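Local coordinates for protein UDP-N-acetylglucosamine 2-epimerase (PDB 4NES) that probably catalyses the reversible C-2 epimerization of UDP-N-acetylglucosamine to UDP-N-acetylmannosamine, and is captured here holding both UDP-GlcNAc and UDP, at residues P128-I131 / N132-L135; H67-Q70 / T71-L75; T286-G289 / G290-E293; T309-P312 / E313-E316. One frame throughout, in Å; residues are numbered along the deposited sequence.

Contact 1: P128-I131 / N132-L135; sequences PEEI and NRVL. With UD1 (uridine-diphosphate-N-acetylglucosamine), chain B.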
loop_
_atom_site.group_PDB
_atom_site.type_symbol
_atom_site.label_atom_id
_atom_site.label_comp_id
_atom_site.label_asym_id
_atom_site.label_seq_id
_atom_site.Cartn_x
_atom_site.Cartn_y
_atom_site.Cartn_z
ATOM N N PRO A 128 10.366 2.058 -7.120
ATOM C CA PRO A 128 9.122 1.288 -6.984
ATOM C C PRO A 128 9.271 0.071 -6.067
ATOM O O PRO A 128 8.314 -0.298 -5.375
ATOM C CB PRO A 128 8.798 0.852 -8.421
ATOM C CG PRO A 128 10.087 0.997 -9.182
ATOM C CD PRO A 128 10.859 2.088 -8.512
ATOM N N GLU A 129 10.453 -0.531 -6.038
ATOM C CA GLU A 129 10.675 -1.679 -5.163
ATOM C C GLU A 129 10.561 -1.301 -3.701
ATOM O O GLU A 129 10.018 -2.070 -2.910
ATOM C CB GLU A 129 12.048 -2.308 -5.418
ATOM C CG GLU A 129 12.155 -3.067 -6.733
ATOM C CD GLU A 129 12.394 -2.167 -7.939
ATOM O OE1 GLU A 129 12.550 -0.928 -7.797
ATOM O OE2 GLU A 129 12.416 -2.718 -9.060
ATOM N N GLU A 130 11.068 -0.121 -3.336
ATOM C CA GLU A 130 11.007 0.322 -1.950
ATOM C C GLU A 130 9.552 0.563 -1.559
ATOM O O GLU A 130 9.127 0.164 -0.474
ATOM C CB GLU A 130 11.876 1.579 -1.742
ATOM C CG GLU A 130 11.977 2.092 -0.293
ATOM C CD GLU A 130 13.000 1.367 0.575
ATOM O OE1 GLU A 130 13.512 0.304 0.181
ATOM O OE2 GLU A 130 13.305 1.861 1.683
ATOM N N ILE A 131 8.782 1.185 -2.449
ATOM C CA ILE A 131 7.349 1.383 -2.209
ATOM C C ILE A 131 6.667 0.043 -1.995
ATOM O O ILE A 131 5.956 -0.148 -1.011
ATOM C CB ILE A 131 6.669 2.141 -3.365
ATOM C CG1 ILE A 131 7.125 3.605 -3.378
ATOM C CG2 ILE A 131 5.157 2.078 -3.231
ATOM C CD1 ILE A 131 6.847 4.328 -4.686
ATOM N N ASN A 132 6.919 -0.904 -2.897
ATOM C CA ASN A 132 6.272 -2.207 -2.822
ATOM C C ASN A 132 6.581 -2.914 -1.514
ATOM O O ASN A 132 5.701 -3.489 -0.871
ATOM C CB ASN A 132 6.698 -3.093 -3.990
ATOM C CG ASN A 132 6.104 -2.649 -5.310
ATOM O OD1 ASN A 132 5.102 -1.928 -5.338
ATOM N ND2 ASN A 132 6.723 -3.072 -6.418
ATOM N N ARG A 133 7.844 -2.879 -1.118
ATOM C CA ARG A 133 8.249 -3.612 0.067
ATOM C C ARG A 133 7.722 -2.967 1.346
ATOM O O ARG A 133 7.270 -3.671 2.241
ATOM C CB ARG A 133 9.768 -3.748 0.123
ATOM C CG ARG A 133 10.260 -4.888 1.002
ATOM C CD ARG A 133 11.789 -4.916 1.102
ATOM N NE ARG A 133 12.439 -4.791 -0.203
ATOM C CZ ARG A 133 12.947 -3.652 -0.674
ATOM N NH1 ARG A 133 12.895 -2.550 0.062
ATOM N NH2 ARG A 133 13.515 -3.605 -1.876
ATOM N N VAL A 134 7.789 -1.644 1.430
ATOM C CA VAL A 134 7.281 -0.933 2.602
ATOM C C VAL A 134 5.781 -1.184 2.767
ATOM O O VAL A 134 5.325 -1.559 3.851
ATOM C CB VAL A 134 7.563 0.580 2.529
ATOM C CG1 VAL A 134 6.815 1.328 3.639
ATOM C CG2 VAL A 134 9.054 0.867 2.626
ATOM N N LEU A 135 5.022 -1.021 1.691
ATOM C CA LEU A 135 3.579 -1.215 1.772
ATOM C C LEU A 135 3.230 -2.649 2.151
ATOM O O LEU A 135 2.400 -2.897 3.030
ATOM C CB LEU A 135 2.911 -0.834 0.452
ATOM C CG LEU A 135 3.037 0.645 0.081
ATOM C CD1 LEU A 135 2.212 0.933 -1.158
ATOM C CD2 LEU A 135 2.605 1.549 1.220
HETATM C "C1'" UD1 B . 10.703 -6.476 -12.439
HETATM C "C2'" UD1 B . 10.614 -5.929 -11.048
HETATM C "C3'" UD1 B . 11.928 -5.777 -10.450
HETATM C "C4'" UD1 B . 12.735 -7.003 -10.498
HETATM C "C5'" UD1 B . 12.749 -7.574 -11.893
HETATM C "C6'" UD1 B . 13.381 -8.913 -11.953
HETATM C "C7'" UD1 B . 8.597 -4.384 -10.687
HETATM C "C8'" UD1 B . 8.072 -2.981 -10.757
HETATM N "N2'" UD1 B . 9.973 -4.589 -11.079
HETATM O "O1'" UD1 B . 11.388 -5.575 -13.233
HETATM O "O3'" UD1 B . 11.783 -5.346 -9.084
HETATM O "O4'" UD1 B . 14.066 -6.749 -10.078
HETATM O "O5'" UD1 B . 11.424 -7.740 -12.387
HETATM O "O6'" UD1 B . 14.033 -9.190 -13.136
HETATM O "O7'" UD1 B . 7.875 -5.313 -10.316
HETATM N N1 UD1 B . 10.180 -8.040 -20.409
HETATM C C2 UD1 B . 10.252 -9.009 -21.324
HETATM N N3 UD1 B . 9.981 -10.271 -20.995
HETATM C C4 UD1 B . 9.614 -10.598 -19.748
HETATM C C5 UD1 B . 9.532 -9.616 -18.771
HETATM C C6 UD1 B . 9.830 -8.311 -19.129
HETATM O O2 UD1 B . 10.579 -8.756 -22.467
HETATM O O4 UD1 B . 9.338 -11.897 -19.433
HETATM C C1B UD1 B . 10.496 -6.634 -20.752
HETATM C C2B UD1 B . 9.369 -5.870 -21.319
HETATM O "O2'" UD1 B . 9.850 -4.966 -22.283
HETATM C C3B UD1 B . 8.851 -5.148 -20.180
HETATM C C4B UD1 B . 10.091 -4.814 -19.436
HETATM O O4B UD1 B . 10.957 -5.921 -19.602
HETATM O O3B UD1 B . 8.088 -4.011 -20.501
HETATM C C5B UD1 B . 9.852 -4.591 -17.985
HETATM O O5B UD1 B . 9.151 -5.617 -17.329
HETATM P PA UD1 B . 8.613 -5.402 -15.889
HETATM O O1A UD1 B . 7.650 -4.255 -15.902
HETATM O O2A UD1 B . 7.982 -6.672 -15.422
HETATM O O3A UD1 B . 9.800 -4.958 -14.972
HETATM P PB UD1 B . 11.258 -5.583 -14.805
HETATM O O1B UD1 B . 12.239 -4.588 -15.334
HETATM O O2B UD1 B . 11.325 -6.973 -15.376
HETATM O O HOH W 1 14.442 -0.935 -2.112
#
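E130 leaves the helix with CG anti to its backbone N (chi1 -176°) and then bends at chi2, while R133, also anti, turns at chi3 (-47°); the two bends bring carboxylate and guanidinium together one turn apart. R133 NH1 donates to E130 OE1 at 2.9 Å, with that oxygen in the guanidinium plane, although the bond comes from above the carboxylate plane, the two planes standing 69° apart. A water closes the same corner, donating to E130 OE1 and accepting from R133 NH2, each at 2.8 Å. D95 pairs with R133 NH2, and the backbone N atoms of S122 and F123 hold the E130 carboxylate. Were R133 a methionine, E130 and D95 would probably be left without their cationic mate and the water without one of its anchors. On another side of the helix I131 and L135 lie alongside each other, CG2 to CD1 3.8 Å, near the second subunit, whose K108 binds N132 OD1. E129 OE2 takes the O3' hydroxyl of UDP-GlcNAc at 2.7 Å. Buried charges are matched by opposite charges, backbone N-H groups and water, so E130 and R133 are probably held in place, while R208 and the sugar hydroxyl position the E129 carboxylate.

Contact 2: H67-Q70 / T71-L75; sequences HGEQ and TGKML. With UD1 (uridine-diphosphate-N-acetylglucosamine), chain B.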
loop_
_atom_site.group_PDB
_atom_site.type_symbol
_atom_site.label_atom_id
_atom_site.label_comp_id
_atom_site.label_asym_id
_atom_site.label_seq_id
_atom_site.Cartn_x
_atom_site.Cartn_y
_atom_site.Cartn_z
ATOM N N HIS A 67 2.826 0.833 -14.208
ATOM C CA HIS A 67 2.571 0.348 -12.853
ATOM C C HIS A 67 1.097 0.250 -12.511
ATOM O O HIS A 67 0.655 -0.735 -11.944
ATOM C CB HIS A 67 3.255 1.237 -11.813
ATOM C CG HIS A 67 4.745 1.144 -11.833
ATOM N ND1 HIS A 67 5.426 0.059 -11.323
ATOM C CD2 HIS A 67 5.684 2.000 -12.293
ATOM C CE1 HIS A 67 6.721 0.246 -11.483
ATOM N NE2 HIS A 67 6.909 1.417 -12.068
ATOM N N GLY A 68 0.327 1.282 -12.835
ATOM C CA GLY A 68 -1.085 1.272 -12.491
ATOM C C GLY A 68 -1.845 0.235 -13.290
ATOM O O GLY A 68 -2.675 -0.498 -12.745
ATOM N N GLU A 69 -1.538 0.147 -14.581
ATOM C CA GLU A 69 -2.151 -0.843 -15.460
ATOM C C GLU A 69 -1.853 -2.271 -14.989
ATOM O O GLU A 69 -2.758 -3.090 -14.819
ATOM C CB GLU A 69 -1.646 -0.634 -16.895
ATOM C CG GLU A 69 -2.072 -1.709 -17.882
ATOM C CD GLU A 69 -1.241 -1.709 -19.160
ATOM O OE1 GLU A 69 -0.235 -0.968 -19.236
ATOM O OE2 GLU A 69 -1.597 -2.462 -20.091
ATOM N N GLN A 70 -0.581 -2.558 -14.756
ATOM C CA GLN A 70 -0.143 -3.895 -14.390
ATOM C C GLN A 70 -0.645 -4.276 -12.998
ATOM O O GLN A 70 -1.221 -5.349 -12.810
ATOM C CB GLN A 70 1.380 -3.931 -14.441
ATOM C CG GLN A 70 2.001 -5.286 -14.223
ATOM C CD GLN A 70 3.510 -5.191 -14.191
ATOM O OE1 GLN A 70 4.077 -4.589 -13.282
ATOM N NE2 GLN A 70 4.170 -5.762 -15.194
ATOM N N THR A 71 -0.454 -3.384 -12.027
ATOM C CA THR A 71 -0.878 -3.671 -10.658
ATOM C C THR A 71 -2.405 -3.764 -10.582
ATOM O O THR A 71 -2.940 -4.631 -9.902
ATOM C CB THR A 71 -0.362 -2.608 -9.679
ATOM O OG1 THR A 71 1.054 -2.451 -9.850
ATOM C CG2 THR A 71 -0.653 -2.998 -8.236
ATOM N N GLY A 72 -3.103 -2.880 -11.293
ATOM C CA GLY A 72 -4.558 -2.906 -11.322
ATOM C C GLY A 72 -5.139 -4.201 -11.867
ATOM O O GLY A 72 -6.041 -4.795 -11.266
ATOM N N LYS A 73 -4.620 -4.654 -13.005
ATOM C CA LYS A 73 -5.036 -5.936 -13.556
ATOM C C LYS A 73 -4.751 -7.069 -12.565
ATOM O O LYS A 73 -5.551 -7.998 -12.417
ATOM C CB LYS A 73 -4.309 -6.204 -14.870
ATOM C CG LYS A 73 -4.723 -5.307 -16.032
ATOM C CD LYS A 73 -3.776 -5.567 -17.195
ATOM C CE LYS A 73 -4.022 -4.672 -18.388
ATOM N NZ LYS A 73 -3.112 -5.084 -19.501
HETATM N N MSE A 74 -3.610 -6.995 -11.886
HETATM C CA MSE A 74 -3.275 -8.000 -10.884
HETATM C C MSE A 74 -4.269 -8.028 -9.728
HETATM O O MSE A 74 -4.656 -9.104 -9.287
HETATM C CB MSE A 74 -1.858 -7.793 -10.343
HETATM C CG MSE A 74 -0.756 -8.082 -11.329
HETATM SE SE MSE A 74 0.981 -7.481 -10.671
HETATM C CE MSE A 74 2.039 -8.243 -12.110
ATOM N N LEU A 75 -4.683 -6.862 -9.229
ATOM C CA LEU A 75 -5.672 -6.830 -8.146
ATOM C C LEU A 75 -6.968 -7.493 -8.588
ATOM O O LEU A 75 -7.553 -8.289 -7.848
ATOM C CB LEU A 75 -5.987 -5.399 -7.696
ATOM C CG LEU A 75 -4.858 -4.567 -7.087
ATOM C CD1 LEU A 75 -5.383 -3.210 -6.619
ATOM C CD2 LEU A 75 -4.205 -5.303 -5.933
HETATM C "C1'" UD1 B . 10.703 -6.476 -12.439
HETATM C "C2'" UD1 B . 10.614 -5.929 -11.048
HETATM C "C3'" UD1 B . 11.928 -5.777 -10.450
HETATM C "C4'" UD1 B . 12.735 -7.003 -10.498
HETATM C "C5'" UD1 B . 12.749 -7.574 -11.893
HETATM C "C6'" UD1 B . 13.381 -8.913 -11.953
HETATM C "C7'" UD1 B . 8.597 -4.384 -10.687
HETATM C "C8'" UD1 B . 8.072 -2.981 -10.757
HETATM N "N2'" UD1 B . 9.973 -4.589 -11.079
HETATM O "O1'" UD1 B . 11.388 -5.575 -13.233
HETATM O "O3'" UD1 B . 11.783 -5.346 -9.084
HETATM O "O4'" UD1 B . 14.066 -6.749 -10.078
HETATM O "O5'" UD1 B . 11.424 -7.740 -12.387
HETATM O "O6'" UD1 B . 14.033 -9.190 -13.136
HETATM O "O7'" UD1 B . 7.875 -5.313 -10.316
HETATM N N1 UD1 B . 10.180 -8.040 -20.409
HETATM C C2 UD1 B . 10.252 -9.009 -21.324
HETATM N N3 UD1 B . 9.981 -10.271 -20.995
HETATM C C4 UD1 B . 9.614 -10.598 -19.748
HETATM C C5 UD1 B . 9.532 -9.616 -18.771
HETATM C C6 UD1 B . 9.830 -8.311 -19.129
HETATM O O2 UD1 B . 10.579 -8.756 -22.467
HETATM O O4 UD1 B . 9.338 -11.897 -19.433
HETATM C C1B UD1 B . 10.496 -6.634 -20.752
HETATM C C2B UD1 B . 9.369 -5.870 -21.319
HETATM O "O2'" UD1 B . 9.850 -4.966 -22.283
HETATM C C3B UD1 B . 8.851 -5.148 -20.180
HETATM C C4B UD1 B . 10.091 -4.814 -19.436
HETATM O O4B UD1 B . 10.957 -5.921 -19.602
HETATM O O3B UD1 B . 8.088 -4.011 -20.501
HETATM C C5B UD1 B . 9.852 -4.591 -17.985
HETATM O O5B UD1 B . 9.151 -5.617 -17.329
HETATM P PA UD1 B . 8.613 -5.402 -15.889
HETATM O O1A UD1 B . 7.650 -4.255 -15.902
HETATM O O2A UD1 B . 7.982 -6.672 -15.422
HETATM O O3A UD1 B . 9.800 -4.958 -14.972
HETATM P PB UD1 B . 11.258 -5.583 -14.805
HETATM O O1B UD1 B . 12.239 -4.588 -15.334
HETATM O O2B UD1 B . 11.325 -6.973 -15.376
#
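H67 O is gripped twice from one helical turn on: T71 N reaches it at 2.9 Å and T71 OG1 at 2.7 Å, arriving from opposite faces of the carbonyl plane. The threonine hydroxyl can do this because chi1 (-52°) sets it beside its own backbone N, back toward the preceding turn. G68 O receives G72 N at 2.8 Å, and K73 N and M74 N likewise satisfy E69 O and Q70 O. At the helix start, the N-H groups of G68 and E69 are taken by the carboxylate of E79 of the second subunit. E69 also divides its own carboxylate: OE1 accepts from T66 N, and OE2 pairs with K73 NZ at 3.1 Å, met on the anti side and 25° out of plane, the two extended chains running alongside each other. The Q70 amide is used at both ends, NE2 giving to G63 O and OE1 accepting from N97, while selenomethionine M74 lays its CE 3.6 Å from Q70 CG. N97 also serves H67 ND1. Fixed this way, the imidazole puts the edge at CE1 3.6 Å from the acetyl carbon C8' of UDP-GlcNAc. This is the N-terminal end of a helix that borders the nucleotide-sugar pocket of a GT-B epimerase and lies in its dimer interface.

Contact 3: T286-G289 / G290-E293; sequences TDSG and GVQE. With UDP (uridine-5'-diphosphate), chain C.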
loop_
_atom_site.group_PDB
_atom_site.type_symbol
_atom_site.label_atom_id
_atom_site.label_comp_id
_atom_site.label_asym_id
_atom_site.label_seq_id
_atom_site.Cartn_x
_atom_site.Cartn_y
_atom_site.Cartn_z
ATOM N N THR A 286 26.957 -5.016 -10.723
ATOM C CA THR A 286 25.524 -5.231 -10.813
ATOM C C THR A 286 24.697 -4.115 -10.202
ATOM O O THR A 286 25.182 -3.335 -9.373
ATOM C CB THR A 286 25.149 -6.566 -10.121
ATOM O OG1 THR A 286 23.839 -6.991 -10.526
ATOM C CG2 THR A 286 25.199 -6.437 -8.602
ATOM N N ASP A 287 23.431 -4.065 -10.601
ATOM C CA ASP A 287 22.444 -3.329 -9.822
ATOM C C ASP A 287 21.296 -4.232 -9.350
ATOM O O ASP A 287 20.261 -3.744 -8.888
ATOM C CB ASP A 287 21.932 -2.066 -10.543
ATOM C CG ASP A 287 21.087 -2.374 -11.770
ATOM O OD1 ASP A 287 20.831 -3.556 -12.057
ATOM O OD2 ASP A 287 20.643 -1.413 -12.435
ATOM N N SER A 288 21.484 -5.546 -9.477
ATOM C CA SER A 288 20.510 -6.529 -9.018
ATOM C C SER A 288 20.552 -6.732 -7.508
ATOM O O SER A 288 21.634 -6.730 -6.916
ATOM C CB SER A 288 20.830 -7.867 -9.683
ATOM O OG SER A 288 20.124 -8.918 -9.048
ATOM N N GLY A 289 19.393 -6.947 -6.886
ATOM C CA GLY A 289 19.365 -7.259 -5.464
ATOM C C GLY A 289 19.900 -8.646 -5.173
ATOM O O GLY A 289 20.773 -8.832 -4.319
ATOM N N GLY A 290 19.369 -9.638 -5.875
ATOM C CA GLY A 290 19.796 -11.008 -5.671
ATOM C C GLY A 290 21.264 -11.241 -5.987
ATOM O O GLY A 290 21.922 -12.014 -5.292
ATOM N N VAL A 291 21.786 -10.580 -7.018
ATOM C CA VAL A 291 23.185 -10.794 -7.384
ATOM C C VAL A 291 24.120 -10.246 -6.299
ATOM O O VAL A 291 25.156 -10.841 -6.027
ATOM C CB VAL A 291 23.509 -10.230 -8.771
ATOM C CG1 VAL A 291 24.990 -10.345 -9.081
ATOM C CG2 VAL A 291 22.693 -10.955 -9.832
ATOM N N GLN A 292 23.752 -9.140 -5.655
ATOM C CA GLN A 292 24.549 -8.628 -4.534
ATOM C C GLN A 292 24.671 -9.689 -3.444
ATOM O O GLN A 292 25.746 -9.892 -2.872
ATOM C CB GLN A 292 23.906 -7.380 -3.925
ATOM C CG GLN A 292 24.012 -6.127 -4.769
ATOM C CD GLN A 292 23.259 -4.994 -4.119
ATOM O OE1 GLN A 292 23.682 -4.463 -3.096
ATOM N NE2 GLN A 292 22.120 -4.625 -4.701
ATOM N N GLU A 293 23.565 -10.360 -3.149
ATOM C CA GLU A 293 23.561 -11.414 -2.143
ATOM C C GLU A 293 24.392 -12.618 -2.567
ATOM O O GLU A 293 25.205 -13.117 -1.790
ATOM C CB GLU A 293 22.121 -11.830 -1.834
ATOM C CG GLU A 293 21.361 -10.735 -1.096
ATOM C CD GLU A 293 19.854 -10.834 -1.233
ATOM O OE1 GLU A 293 19.371 -11.614 -2.077
ATOM O OE2 GLU A 293 19.154 -10.104 -0.498
HETATM N N1 UDP C . 19.883 -14.711 -12.619
HETATM C C2 UDP C . 19.823 -15.780 -13.448
HETATM N N3 UDP C . 20.219 -15.654 -14.734
HETATM C C4 UDP C . 20.676 -14.488 -15.240
HETATM C C5 UDP C . 20.749 -13.359 -14.413
HETATM C C6 UDP C . 20.327 -13.508 -13.087
HETATM O O2 UDP C . 19.413 -16.867 -13.036
HETATM O O4 UDP C . 21.063 -14.411 -16.574
HETATM C "C1'" UDP C . 19.422 -14.771 -11.221
HETATM C "C2'" UDP C . 20.363 -14.468 -10.179
HETATM O "O2'" UDP C . 21.196 -15.577 -9.924
HETATM C "C3'" UDP C . 19.503 -14.073 -9.055
HETATM C "C4'" UDP C . 18.317 -13.521 -9.694
HETATM O "O4'" UDP C . 18.444 -13.744 -11.076
HETATM O "O3'" UDP C . 19.129 -15.134 -8.221
HETATM C "C5'" UDP C . 18.163 -12.050 -9.507
HETATM O "O5'" UDP C . 17.080 -11.536 -10.243
HETATM P PA UDP C . 17.076 -10.071 -10.846
HETATM O O1A UDP C . 16.366 -10.121 -12.182
HETATM O O2A UDP C . 18.501 -9.575 -10.963
HETATM O O3A UDP C . 16.203 -9.154 -9.905
HETATM P PB UDP C . 16.419 -8.500 -8.497
HETATM O O1B UDP C . 17.141 -9.472 -7.577
HETATM O O2B UDP C . 17.177 -7.209 -8.673
HETATM O O3B UDP C . 15.008 -8.235 -8.051
#
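S288 OG is used twice: it donates to UDP O2A at 2.6 Å and accepts from V291 N at 3.1 Å, the N-cap bond of the helix that follows. Its chi1 of 166° places the hydroxyl anti to the backbone N, over the helix start. Beside it the first turn offers its N-H groups to the beta-phosphate, G289 N to O2B at 2.9 Å and G290 N to O1B at 2.8 Å, and the positive end of the helix dipole probably adds to their pull. At G290 a beta carbon would crowd C5' of the UDP. S288 O receives Q292 NE2 at 3.1 Å, 49° above the carbonyl plane, plus a weak bond from Q292 N; the other end of that amide, OE1, goes to T309. T286 OG1 accepts from S288 N at 3.0 Å, an ST turn, and also bonds T205; V291 CB packs against T286 OG1 at 3.7 Å. Together 286-289 and 290-293 form the turn from strand 283-286, in the second parallel sheet of the GT-B fold, into helix 289-298, with T286 paired to strand 302-304 and V291 packed on helix 271-280.

Contact 4: T309-P312 / E313-E316; sequences TERP and ETVE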
loop_
_atom_site.group_PDB
_atom_site.type_symbol
_atom_site.label_atom_id
_atom_site.label_comp_id
_atom_site.label_asym_id
_atom_site.label_seq_id
_atom_site.Cartn_x
_atom_site.Cartn_y
_atom_site.Cartn_z
ATOM N N THR A 309 21.735 0.732 -1.310
ATOM C CA THR A 309 21.319 -0.652 -1.427
ATOM C C THR A 309 20.411 -1.009 -0.261
ATOM O O THR A 309 20.481 -0.393 0.803
ATOM C CB THR A 309 22.531 -1.622 -1.482
ATOM O OG1 THR A 309 22.049 -2.969 -1.565
ATOM C CG2 THR A 309 23.399 -1.491 -0.224
ATOM N N GLU A 310 19.547 -1.992 -0.464
ATOM C CA GLU A 310 18.694 -2.462 0.616
ATOM C C GLU A 310 19.280 -3.710 1.255
ATOM O O GLU A 310 18.667 -4.308 2.132
ATOM C CB GLU A 310 17.234 -2.675 0.172
ATOM C CG GLU A 310 17.023 -3.607 -1.003
ATOM C CD GLU A 310 17.545 -3.015 -2.286
ATOM O OE1 GLU A 310 17.014 -1.972 -2.727
ATOM O OE2 GLU A 310 18.506 -3.584 -2.830
ATOM N N ARG A 311 20.482 -4.090 0.829
ATOM C CA ARG A 311 21.238 -5.096 1.575
ATOM C C ARG A 311 22.586 -4.521 1.998
ATOM O O ARG A 311 23.644 -4.922 1.498
ATOM C CB ARG A 311 21.331 -6.474 0.866
ATOM C CG ARG A 311 21.597 -6.466 -0.632
ATOM C CD ARG A 311 20.321 -6.266 -1.445
ATOM N NE ARG A 311 19.394 -7.401 -1.391
ATOM C CZ ARG A 311 18.209 -7.419 -1.992
ATOM N NH1 ARG A 311 17.782 -6.358 -2.659
ATOM N NH2 ARG A 311 17.435 -8.492 -1.902
ATOM N N PRO A 312 22.554 -3.569 2.948
ATOM C CA PRO A 312 23.752 -2.860 3.383
ATOM C C PRO A 312 24.728 -3.773 4.098
ATOM O O PRO A 312 25.878 -3.386 4.234
ATOM C CB PRO A 312 23.201 -1.810 4.360
ATOM C CG PRO A 312 21.927 -2.413 4.855
ATOM C CD PRO A 312 21.357 -3.076 3.658
ATOM N N GLU A 313 24.269 -4.945 4.537
ATOM C CA GLU A 313 25.144 -5.885 5.225
ATOM C C GLU A 313 26.299 -6.316 4.309
ATOM O O GLU A 313 27.404 -6.569 4.773
ATOM C CB GLU A 313 24.348 -7.093 5.747
ATOM C CG GLU A 313 22.930 -6.737 6.257
ATOM C CD GLU A 313 21.935 -6.589 5.130
ATOM O OE1 GLU A 313 22.369 -6.765 3.984
ATOM O OE2 GLU A 313 20.705 -6.319 5.366
ATOM N N THR A 314 26.055 -6.358 3.003
ATOM C CA THR A 314 27.115 -6.715 2.058
ATOM C C THR A 314 28.220 -5.663 2.017
ATOM O O THR A 314 29.393 -5.987 1.840
ATOM C CB THR A 314 26.569 -6.916 0.644
ATOM O OG1 THR A 314 26.001 -5.686 0.172
ATOM C CG2 THR A 314 25.513 -8.011 0.638
ATOM N N VAL A 315 27.848 -4.395 2.169
ATOM C CA VAL A 315 28.832 -3.332 2.241
ATOM C C VAL A 315 29.496 -3.364 3.613
ATOM O O VAL A 315 30.716 -3.228 3.718
ATOM C CB VAL A 315 28.194 -1.949 1.987
ATOM C CG1 VAL A 315 29.221 -0.842 2.154
ATOM C CG2 VAL A 315 27.587 -1.890 0.584
ATOM N N GLU A 316 28.686 -3.593 4.650
ATOM C CA GLU A 316 29.153 -3.614 6.038
ATOM C C GLU A 316 30.248 -4.686 6.264
ATOM O O GLU A 316 31.242 -4.417 6.937
ATOM C CB GLU A 316 27.962 -3.718 7.042
ATOM C CG GLU A 316 26.860 -2.585 6.899
ATOM C CD GLU A 316 25.820 -2.483 8.060
ATOM O OE1 GLU A 316 26.213 -2.019 9.146
ATOM O OE2 GLU A 316 24.610 -2.843 7.889
#
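The backbone swings from R311 through P312 into one short helical turn, where E316 N meets P312 O at 2.8 Å and T314 N reaches R311 O at 3.2 Å. R311 O has a second donor, T314 OG1 at 2.8 Å, lined up almost with the C=O bond (175°). That hydroxyl sits between its own backbone N and carbonyl carbon (chi1 62°), and it also binds N320. Upstream, T309 OG1 accepts from R311 N at 3.1 Å, an ST turn in the connection between strands 302-304 and 320-322 of the C-terminal Rossmann-like domain. R311 NH1 donates to E310 OE2 at 2.9 Å, meeting it from above the carboxylate plane; R306 shares that carboxylate, and R311 NH2 pairs with E293. E313 bends back at chi2 (80°) along the proline, OE1 coming to 3.3 Å from R311 CB and OE2 to 3.7 Å from P312 CD. An alanine in place of E313 removes the carboxylate lying along R311 and P312 and would probably leave a gap beside T147 and F348, which that side chain also touches. E316, at the exposed end of the turn, runs alongside P312, its OE2 3.9 Å from P312 CB.

How the contacts relate
Contacts 1 and 2 lie on helices of the N-terminal domain, touch UDP-GlcNAc and the second subunit, and meet where P128 packs on H67. Contacts 3 and 4 lie in the C-terminal domain, only about 10 Å apart between centres, and G289 CA packs 3.3 Å from R311 NH1. Contacts 1 and 3 are buried throughout, whereas contact 2 has partly exposed residues and contact 4 runs out to an exposed glutamate. The chemistry differs with distance from the ligands: contact 3 meets phosphate with backbone N-H groups and a hydroxyl, contact 1 sugar with a carboxylate, contact 2 the acetyl group with a ring edge; contact 4, touching neither ligand, combines hydroxyl and backbone bonds with proline-glutamate packing. Between the two halves, R133 packs on E310.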